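PDB 1TC5: putative D-tyrosyl-tRNA(Tyr) deacylase 2 from Leishmania major, which probably hydrolyses D-tyrosyl-tRNA(Tyr) to D-tyrosine and free tRNA, a possible defence against the harmful effect of D-tyrosine. Local coordinates for residues Ile94-Gln99 against Asp127-Phe132. Numbering follows the deposited sequence.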
loop_
_atom_site.group_PDB
_atom_site.type_symbol
_atom_site.label_atom_id
_atom_site.label_comp_id
_atom_site.label_asym_id
_atom_site.label_seq_id
_atom_site.Cartn_x
_atom_site.Cartn_y
_atom_site.Cartn_z
ATOM N N ILE A 94 -6.757 7.678 -11.692
ATOM C CA ILE A 94 -5.771 7.868 -10.627
ATOM C C ILE A 94 -6.552 8.213 -9.361
ATOM O O ILE A 94 -7.452 9.073 -9.376
ATOM C CB ILE A 94 -4.727 8.975 -10.996
ATOM C CG1 ILE A 94 -3.999 8.610 -12.298
ATOM C CG2 ILE A 94 -3.693 9.151 -9.882
ATOM C CD1 ILE A 94 -3.260 9.782 -12.930
ATOM N N LEU A 95 -6.220 7.505 -8.294
ATOM C CA LEU A 95 -6.796 7.685 -6.976
ATOM C C LEU A 95 -5.670 8.067 -6.031
ATOM O O LEU A 95 -4.766 7.289 -5.842
ATOM C CB LEU A 95 -7.429 6.373 -6.503
ATOM C CG LEU A 95 -8.037 6.397 -5.103
ATOM C CD1 LEU A 95 -9.084 7.475 -4.983
ATOM C CD2 LEU A 95 -8.648 5.039 -4.753
ATOM N N ILE A 96 -5.757 9.262 -5.451
ATOM C CA ILE A 96 -4.682 9.853 -4.642
ATOM C C ILE A 96 -5.166 9.874 -3.211
ATOM O O ILE A 96 -6.261 10.397 -2.923
ATOM C CB ILE A 96 -4.374 11.319 -5.103
ATOM C CG1 ILE A 96 -4.004 11.352 -6.583
ATOM C CG2 ILE A 96 -3.261 11.903 -4.284
ATOM C CD1 ILE A 96 -4.066 12.727 -7.207
ATOM N N VAL A 97 -4.361 9.296 -2.328
ATOM C CA VAL A 97 -4.642 9.275 -0.913
ATOM C C VAL A 97 -3.485 9.917 -0.128
ATOM O O VAL A 97 -2.337 9.459 -0.222
ATOM C CB VAL A 97 -4.830 7.828 -0.443
ATOM C CG1 VAL A 97 -5.371 7.776 0.962
ATOM C CG2 VAL A 97 -5.745 7.086 -1.426
ATOM N N PRO A 98 -3.782 10.931 0.685
ATOM C CA PRO A 98 -2.748 11.516 1.528
ATOM C C PRO A 98 -2.407 10.513 2.627
ATOM O O PRO A 98 -3.309 10.023 3.312
ATOM C CB PRO A 98 -3.413 12.783 2.093
ATOM C CG PRO A 98 -4.894 12.519 2.057
ATOM C CD PRO A 98 -5.108 11.548 0.920
ATOM N N GLN A 99 -1.123 10.180 2.741
ATOM C CA GLN A 99 -0.634 9.240 3.740
ATOM C C GLN A 99 0.683 9.747 4.292
ATOM O O GLN A 99 1.727 9.221 3.962
ATOM C CB GLN A 99 -0.450 7.866 3.101
ATOM C CG GLN A 99 -1.756 7.194 2.738
ATOM C CD GLN A 99 -2.435 6.599 3.953
ATOM O OE1 GLN A 99 -2.041 5.515 4.399
ATOM N NE2 GLN A 99 -3.426 7.319 4.521
ATOM N N ASP A 127 -2.888 19.830 -2.048
ATOM C CA ASP A 127 -3.843 20.500 -2.910
ATOM C C ASP A 127 -3.239 20.860 -4.276
ATOM O O ASP A 127 -3.864 20.664 -5.319
ATOM C CB ASP A 127 -4.353 21.749 -2.202
ATOM C CG ASP A 127 -5.500 22.388 -2.920
ATOM O OD1 ASP A 127 -6.586 21.777 -2.929
ATOM O OD2 ASP A 127 -5.407 23.493 -3.498
ATOM N N ARG A 128 -2.016 21.386 -4.253
ATOM C CA ARG A 128 -1.338 21.823 -5.473
ATOM C C ARG A 128 -0.993 20.627 -6.330
ATOM O O ARG A 128 -1.165 20.649 -7.542
ATOM C CB ARG A 128 -0.093 22.629 -5.106
ATOM C CG ARG A 128 0.497 23.451 -6.217
ATOM C CD ARG A 128 -0.279 24.711 -6.518
ATOM N NE ARG A 128 0.265 25.429 -7.675
ATOM C CZ ARG A 128 -0.461 26.093 -8.577
ATOM N NH1 ARG A 128 -1.791 26.155 -8.500
ATOM N NH2 ARG A 128 0.152 26.708 -9.574
ATOM N N PHE A 129 -0.553 19.561 -5.683
ATOM C CA PHE A 129 -0.209 18.330 -6.364
ATOM C C PHE A 129 -1.418 17.676 -7.040
ATOM O O PHE A 129 -1.303 17.206 -8.165
ATOM C CB PHE A 129 0.437 17.351 -5.385
ATOM C CG PHE A 129 0.772 16.031 -5.987
ATOM C CD1 PHE A 129 2.000 15.839 -6.619
ATOM C CD2 PHE A 129 -0.131 14.973 -5.919
ATOM C CE1 PHE A 129 2.328 14.608 -7.171
ATOM C CE2 PHE A 129 0.198 13.716 -6.465
ATOM C CZ PHE A 129 1.420 13.549 -7.103
ATOM N N CYS A 130 -2.577 17.679 -6.373
ATOM C CA CYS A 130 -3.789 17.124 -6.950
ATOM C C CYS A 130 -4.274 17.981 -8.129
ATOM O O CYS A 130 -4.729 17.438 -9.137
ATOM C CB CYS A 130 -4.893 16.984 -5.889
ATOM S SG CYS A 130 -4.568 15.782 -4.528
ATOM N N HIS A 131 -4.178 19.306 -7.991
ATOM C CA HIS A 131 -4.484 20.222 -9.099
ATOM C C HIS A 131 -3.643 19.920 -10.366
ATOM O O HIS A 131 -4.173 19.852 -11.484
ATOM C CB HIS A 131 -4.285 21.676 -8.645
ATOM C CG HIS A 131 -4.343 22.671 -9.766
ATOM N ND1 HIS A 131 -5.412 22.750 -10.635
ATOM C CD2 HIS A 131 -3.455 23.609 -10.176
ATOM C CE1 HIS A 131 -5.184 23.702 -11.525
ATOM N NE2 HIS A 131 -4.000 24.231 -11.274
ATOM N N PHE A 132 -2.330 19.775 -10.187
ATOM C CA PHE A 132 -1.418 19.518 -11.288
ATOM C C PHE A 132 -1.735 18.197 -11.965
ATOM O O PHE A 132 -1.593 18.081 -13.163
ATOM C CB PHE A 132 0.040 19.535 -10.811
ATOM C CG PHE A 132 0.593 20.910 -10.508
ATOM C CD1 PHE A 132 0.040 22.071 -11.061
ATOM C CD2 PHE A 132 1.716 21.038 -9.691
ATOM C CE1 PHE A 132 0.578 23.324 -10.786
ATOM C CE2 PHE A 132 2.257 22.291 -9.409
ATOM C CZ PHE A 132 1.689 23.436 -9.968
#
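The F129 ring meets the end of I96 obliquely: CD1 of I96 comes within 4.4 Å of CE2 of F129. V62 of helix 55-67 and I42 of strand 37-45 also pack on this ring. On the same helix, the R128 guanidinium has CE1 of F132 against one face, 3.4 Å above the plane and offset toward its rim; its NH2 forms a salt bridge with D55, on the side of the helix turned from the strand.

Next to the ring, C130 puts its sulfur into the fork of I96. SG lies 4.1 Å from both CD1 and CG2 of I96, so the two methyl ends share one thiol. The branch at CB makes the fork and the torsions aim it: CG1 lies beside the backbone N (chi1 -57°), CG2 anti to it, and the extended chi2 of 164° carries CD1 toward the helix. No hydrogen bond crosses here, and all three residues are buried. S171 touches both I96 and C130, bringing strand 169-171 into the same packing.

Just past the C-terminal end of the strand the Q99 amide folds back, NE2 donating to O of P98 at 3.0 Å, while OE1 is hydrogen-bonded to OG1 of T189 of the second subunit. V97 points away from the helix, and I96 toward it, the alternation expected of a strand. This is plain alpha/beta layer packing: helix 119-136 lies against one face of the mixed sheet over strand 93-98, within the DTD-family fold.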